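Putative ABC transporter, periplasmic binding protein, amino acid (Neisseria gonorrhoeae, PDB 2YJP) binds L-cysteine between its two lobes and probably delivers it to a membrane-bound ABC importer as that system's solute receptor. Local coordinates at residues K65-Y70 against L216-K221; L122-Q127 against A210-L215. The protein carries 1 engineered substitution. One frame throughout, in Å; residues are numbered along the deposited sequence.

Contact 1 of 2, residues K65-Y70 against L216-K221; sequences KPPFGY and LWAWAK. With CYS (cysteine), chain D.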
# COMPACT_ATOMS: atom_id res chain seq x y z
N LYS A 65 -0.87 -6.51 4.66
CA LYS A 65 -1.83 -5.59 4.10
C LYS A 65 -2.67 -6.28 3.00
O LYS A 65 -2.76 -5.81 1.85
CB LYS A 65 -1.12 -4.33 3.56
CG LYS A 65 -2.07 -3.14 3.40
CD LYS A 65 -1.45 -1.98 2.56
CE LYS A 65 -2.42 -0.86 2.45
NZ LYS A 65 -2.01 0.32 1.65
N PRO A 66 -3.32 -7.39 3.36
CA PRO A 66 -4.13 -8.01 2.33
C PRO A 66 -5.28 -7.03 1.96
O PRO A 66 -5.84 -6.36 2.84
CB PRO A 66 -4.69 -9.26 3.01
CG PRO A 66 -4.78 -8.88 4.48
CD PRO A 66 -3.64 -7.88 4.72
N PRO A 67 -5.68 -6.98 0.69
CA PRO A 67 -5.27 -7.83 -0.41
C PRO A 67 -4.15 -7.30 -1.28
O PRO A 67 -3.99 -7.79 -2.42
CB PRO A 67 -6.52 -7.84 -1.28
CG PRO A 67 -7.11 -6.41 -1.08
CD PRO A 67 -6.83 -6.11 0.36
N PHE A 68 -3.37 -6.34 -0.79
CA PHE A 68 -2.31 -5.73 -1.59
C PHE A 68 -0.96 -6.43 -1.49
O PHE A 68 -0.27 -6.62 -2.51
CB PHE A 68 -2.23 -4.23 -1.22
CG PHE A 68 -3.56 -3.55 -1.39
CD1 PHE A 68 -4.05 -3.30 -2.65
CD2 PHE A 68 -4.37 -3.27 -0.30
CE1 PHE A 68 -5.29 -2.73 -2.87
CE2 PHE A 68 -5.63 -2.71 -0.48
CZ PHE A 68 -6.09 -2.44 -1.82
N GLY A 69 -0.58 -6.78 -0.26
CA GLY A 69 0.66 -7.49 0.01
C GLY A 69 0.52 -8.19 1.33
O GLY A 69 0.27 -7.54 2.37
N TYR A 70 0.65 -9.51 1.28
CA TYR A 70 0.55 -10.34 2.50
C TYR A 70 1.23 -11.67 2.28
O TYR A 70 1.80 -11.91 1.23
CB TYR A 70 -0.93 -10.51 2.96
CG TYR A 70 -1.79 -11.32 1.98
CD1 TYR A 70 -2.27 -10.73 0.76
CD2 TYR A 70 -2.12 -12.65 2.25
CE1 TYR A 70 -3.07 -11.44 -0.11
CE2 TYR A 70 -2.91 -13.40 1.35
CZ TYR A 70 -3.37 -12.80 0.16
OH TYR A 70 -4.12 -13.54 -0.75
N LEU A 216 -9.52 -0.56 4.38
CA LEU A 216 -10.56 -0.60 5.43
C LEU A 216 -11.82 -1.35 4.97
O LEU A 216 -12.42 -2.09 5.75
CB LEU A 216 -10.94 0.81 5.86
CG LEU A 216 -9.86 1.71 6.49
CD1 LEU A 216 -10.54 3.00 7.03
CD2 LEU A 216 -9.09 0.99 7.59
N TRP A 217 -12.21 -1.17 3.70
CA TRP A 217 -13.31 -1.96 3.16
C TRP A 217 -12.98 -3.48 3.22
O TRP A 217 -13.85 -4.28 3.54
CB TRP A 217 -13.68 -1.55 1.74
CG TRP A 217 -14.14 -0.07 1.60
CD1 TRP A 217 -14.92 0.65 2.49
CD2 TRP A 217 -13.91 0.80 0.48
NE1 TRP A 217 -15.16 1.91 2.00
CE2 TRP A 217 -14.54 2.05 0.78
CE3 TRP A 217 -13.21 0.67 -0.72
CZ2 TRP A 217 -14.50 3.17 -0.10
CZ3 TRP A 217 -13.17 1.80 -1.60
CH2 TRP A 217 -13.81 3.02 -1.28
N ALA A 218 -11.73 -3.84 2.94
CA ALA A 218 -11.36 -5.28 2.84
C ALA A 218 -11.31 -5.89 4.23
O ALA A 218 -11.74 -7.05 4.45
CB ALA A 218 -10.00 -5.44 2.14
N TRP A 219 -10.79 -5.10 5.17
CA TRP A 219 -10.74 -5.53 6.54
C TRP A 219 -12.17 -5.65 7.15
O TRP A 219 -12.46 -6.63 7.82
CB TRP A 219 -9.85 -4.59 7.35
CG TRP A 219 -9.68 -5.05 8.76
CD1 TRP A 219 -8.82 -6.00 9.20
CD2 TRP A 219 -10.42 -4.61 9.90
NE1 TRP A 219 -8.94 -6.16 10.57
CE2 TRP A 219 -9.92 -5.31 11.02
CE3 TRP A 219 -11.41 -3.64 10.09
CZ2 TRP A 219 -10.43 -5.12 12.34
CZ3 TRP A 219 -11.87 -3.41 11.41
CH2 TRP A 219 -11.40 -4.17 12.50
N ALA A 220 -13.03 -4.66 6.95
CA ALA A 220 -14.37 -4.63 7.57
C ALA A 220 -15.27 -5.76 7.07
O ALA A 220 -16.14 -6.29 7.80
CB ALA A 220 -15.06 -3.22 7.30
N LYS A 221 -15.00 -6.19 5.84
CA LYS A 221 -15.66 -7.33 5.24
C LYS A 221 -15.49 -8.60 6.14
O LYS A 221 -16.43 -9.41 6.25
CB LYS A 221 -15.09 -7.56 3.82
CG LYS A 221 -15.93 -8.59 3.01
CD LYS A 221 -15.25 -9.09 1.74
CE LYS A 221 -16.17 -10.05 1.00
NZ LYS A 221 -15.62 -10.48 -0.35
N CYS D . -0.70 3.60 0.68
CA CYS D . -0.56 4.31 1.97
C CYS D . 0.86 4.85 2.13
O CYS D . 1.68 4.71 1.17
CB CYS D . -0.86 3.39 3.15
SG CYS D . 0.15 1.90 3.22
OXT CYS D . 1.16 5.43 3.17

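Contact 2 of 2, residues L122-Q127 against A210-L215; sequences LANFTQ and AHDNAL. With CYS (cysteine), chain D.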
# COMPACT_ATOMS: atom_id res chain seq x y z
N LEU A 122 7.36 -1.89 -3.75
CA LEU A 122 5.99 -2.12 -4.18
C LEU A 122 5.16 -2.38 -2.92
O LEU A 122 4.25 -3.22 -2.94
CB LEU A 122 5.94 -3.29 -5.16
CG LEU A 122 6.20 -2.86 -6.63
CD1 LEU A 122 6.35 -3.98 -7.58
CD2 LEU A 122 5.09 -1.87 -7.16
N ALA A 123 5.49 -1.72 -1.82
CA ALA A 123 4.69 -1.83 -0.61
C ALA A 123 3.57 -0.77 -0.66
O ALA A 123 3.64 0.26 0.01
CB ALA A 123 5.53 -1.68 0.66
N ASN A 124 2.55 -1.08 -1.48
CA ASN A 124 1.36 -0.23 -1.69
C ASN A 124 1.54 1.26 -1.34
O ASN A 124 0.84 1.81 -0.47
CB ASN A 124 0.15 -0.87 -0.94
CG ASN A 124 -1.17 -0.61 -1.64
OD1 ASN A 124 -2.12 -0.09 -1.04
ND2 ASN A 124 -1.24 -0.99 -2.93
N PHE A 125 2.38 1.94 -2.13
CA PHE A 125 3.05 3.16 -1.73
C PHE A 125 2.47 4.42 -2.36
O PHE A 125 2.58 4.65 -3.59
CB PHE A 125 4.54 3.02 -2.10
CG PHE A 125 5.47 3.92 -1.34
CD1 PHE A 125 5.12 4.47 -0.12
CD2 PHE A 125 6.75 4.19 -1.85
CE1 PHE A 125 6.03 5.29 0.57
CE2 PHE A 125 7.65 4.98 -1.19
CZ PHE A 125 7.31 5.52 0.02
N THR A 126 1.82 5.24 -1.54
CA THR A 126 1.15 6.40 -2.07
C THR A 126 2.21 7.44 -2.41
O THR A 126 3.08 7.75 -1.59
CB THR A 126 0.16 6.99 -1.07
OG1 THR A 126 -0.85 6.01 -0.73
CG2 THR A 126 -0.52 8.27 -1.66
N GLN A 127 2.12 7.97 -3.61
CA GLN A 127 2.94 9.09 -4.05
C GLN A 127 2.46 10.39 -3.45
O GLN A 127 1.27 10.70 -3.52
CB GLN A 127 2.87 9.17 -5.57
CG GLN A 127 3.54 10.41 -6.12
CD GLN A 127 3.66 10.42 -7.64
OE1 GLN A 127 2.93 9.72 -8.35
NE2 GLN A 127 4.60 11.23 -8.15
N ALA A 210 -7.74 5.06 11.16
CA ALA A 210 -7.70 5.66 9.84
C ALA A 210 -6.62 5.01 8.97
O ALA A 210 -5.53 4.70 9.47
CB ALA A 210 -7.45 7.15 9.97
N HIS A 211 -6.93 4.84 7.69
CA HIS A 211 -6.03 4.17 6.72
C HIS A 211 -6.60 4.33 5.30
O HIS A 211 -7.66 4.97 5.13
CB HIS A 211 -5.96 2.64 7.02
CG HIS A 211 -4.61 2.04 6.83
ND1 HIS A 211 -3.85 2.26 5.70
CD2 HIS A 211 -3.88 1.21 7.62
CE1 HIS A 211 -2.71 1.59 5.80
NE2 HIS A 211 -2.71 0.95 6.95
N ASP A 212 -5.94 3.72 4.31
CA ASP A 212 -6.41 3.67 2.93
C ASP A 212 -7.82 3.10 2.98
O ASP A 212 -8.03 2.07 3.60
CB ASP A 212 -5.49 2.75 2.05
CG ASP A 212 -4.15 3.41 1.70
OD1 ASP A 212 -3.97 4.60 2.05
OD2 ASP A 212 -3.24 2.73 1.05
N ASN A 213 -8.79 3.71 2.30
CA ASN A 213 -10.16 3.17 2.41
C ASN A 213 -10.33 1.75 1.86
O ASN A 213 -11.08 0.94 2.44
CB ASN A 213 -11.26 4.12 1.88
CG ASN A 213 -11.06 4.55 0.39
OD1 ASN A 213 -10.33 3.92 -0.40
ND2 ASN A 213 -11.76 5.64 0.02
N ALA A 214 -9.64 1.47 0.76
CA ALA A 214 -9.67 0.15 0.17
C ALA A 214 -9.20 -0.90 1.18
O ALA A 214 -9.74 -1.97 1.25
CB ALA A 214 -8.76 0.12 -1.12
N LEU A 215 -8.15 -0.62 1.93
CA LEU A 215 -7.78 -1.54 2.98
C LEU A 215 -8.95 -1.69 3.96
O LEU A 215 -9.32 -2.80 4.33
CB LEU A 215 -6.52 -1.06 3.73
CG LEU A 215 -6.12 -1.93 4.92
CD1 LEU A 215 -5.82 -3.38 4.46
CD2 LEU A 215 -4.93 -1.32 5.61
N CYS D . -0.70 3.60 0.68
CA CYS D . -0.56 4.31 1.97
C CYS D . 0.86 4.85 2.13
O CYS D . 1.68 4.71 1.17
CB CYS D . -0.86 3.39 3.15
SG CYS D . 0.15 1.90 3.22
OXT CYS D . 1.16 5.43 3.17
O HOH W 1 -4.87 0.53 -0.36
O HOH W 2 -2.96 6.85 0.64

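Contact 1 of 2, residues K65-Y70 against L216-K221
P67 and A218 bring the two segments together through a single apolar touch, the proline CD lying 3.7 Å from the alanine CB. The A218 methyl points from helix 213-222 toward the turn. It meets P67 at the ring carbon next to the nitrogen, close to the peptide bond that joins P66 to P67. That bond is cis and folds the chain sharply back. The P66 carbonyl oxygen also comes within 4.3 Å of A218 CB, a loose approach and no hydrogen bond. With 62 Å² buried in all, the two segments brush rather than interlock.

Behind P67 the turn is held from within. The P67 ring lies over the rim of the F68 phenyl, with P67 CG 4.0 Å above the plane. K65 O accepts from both F68 N and G69 N, so that these two residues face K65 in a classic beta bulge. K65 itself points elsewhere. With CG anti to the backbone N (chi1 -161°) and the rest of the chain extended, the side chain reaches into the cysteine pocket. There the D212 carboxylate and N124 OD1 hold NZ, in close contact with the ligand SG at 3.1 Å.

Contact 1 is thus a sparse touch across the cleft between the lobes, consistent with the closed, ligand-bound form of family 3 solute-binding proteins. The small antiparallel sheet of 64-65, 69-71 and 77-78 contributes the turn. Helix 276-279 touches both partners, Y279 meeting P67 as well as A218. Farther round helix 213-222, W219 packs on F198 of helix 194-202 and on F226, while L216 and W217 lie on V228 of strand 226-230.

Contact 2 of 2, residues L122-Q127 against A210-L215
T126 and D212 mark the closest backbone approach, yet their CA atoms stay 9.5 Å apart, leaving room for the bound cysteine. Segment 122-127 has no regular structure: an inverse gamma turn centred on A123 leads into N124, whose phi is positive. Segment 210-215 passes from strand to helix at D212, an N-cap residue whose side chain makes no capping bond.

The D212 carboxylate instead points across the cleft. N124 OD1 stops 3.7 Å from D212 OD2; the N124 amide and D212 carboxylate run past one another in opposite senses, their planes turned 66° apart. One water donates to both of these oxygens, and a second joins T126 OG1 to D212 OD1; N124 OD1 also accepts from K65.

Three oxygens grip the ligand amino group: N124 O at 2.6 Å from CYS N, D212 OD2 at 2.7 Å and T126 OG1 at 2.8 Å. T126 OG1 gets there by standing beside its own backbone N (chi1 -60°), which itself gives CYS O a nearly straight bond (177°). H211 accepts from D212 N through ND1, in the ring plane, while L215 CD2 lies over one ring face; CE1 at the ring edge is 3.7 Å from CYS CB.

Because ND1 accepts and NE2 meets N194 OD1, a neutral imidazole protonated at NE2 is likely. The chemistry implies a cleft bridged by ligand and water, the D212 carboxylate being shared between the ligand ammonium and K65 and probably offsetting both charges in part.

Overall arrangement
K65 ties the two contacts together. Its NZ lies 2.7 Å from N124 OD1, a probable hydrogen bond, and 2.8 Å from D212 OD2 in a salt bridge, so the lysine of contact 1 bridges both sides of contact 2. The contact centres are 10 Å apart and share helix 213-222, with contact 2 nested in the chain between the segments of contact 1. Apolar packing continues between them, L216 CD2 reaching 3.6 Å from H211 CB. Contact 2 supplies acceptors for the cysteine amino group and one donor to its carboxylate, whereas contact 1 spans the cleft farther from the chain centre, where burial is partial. R109, R131 and T174 also hydrogen-bond the ligand.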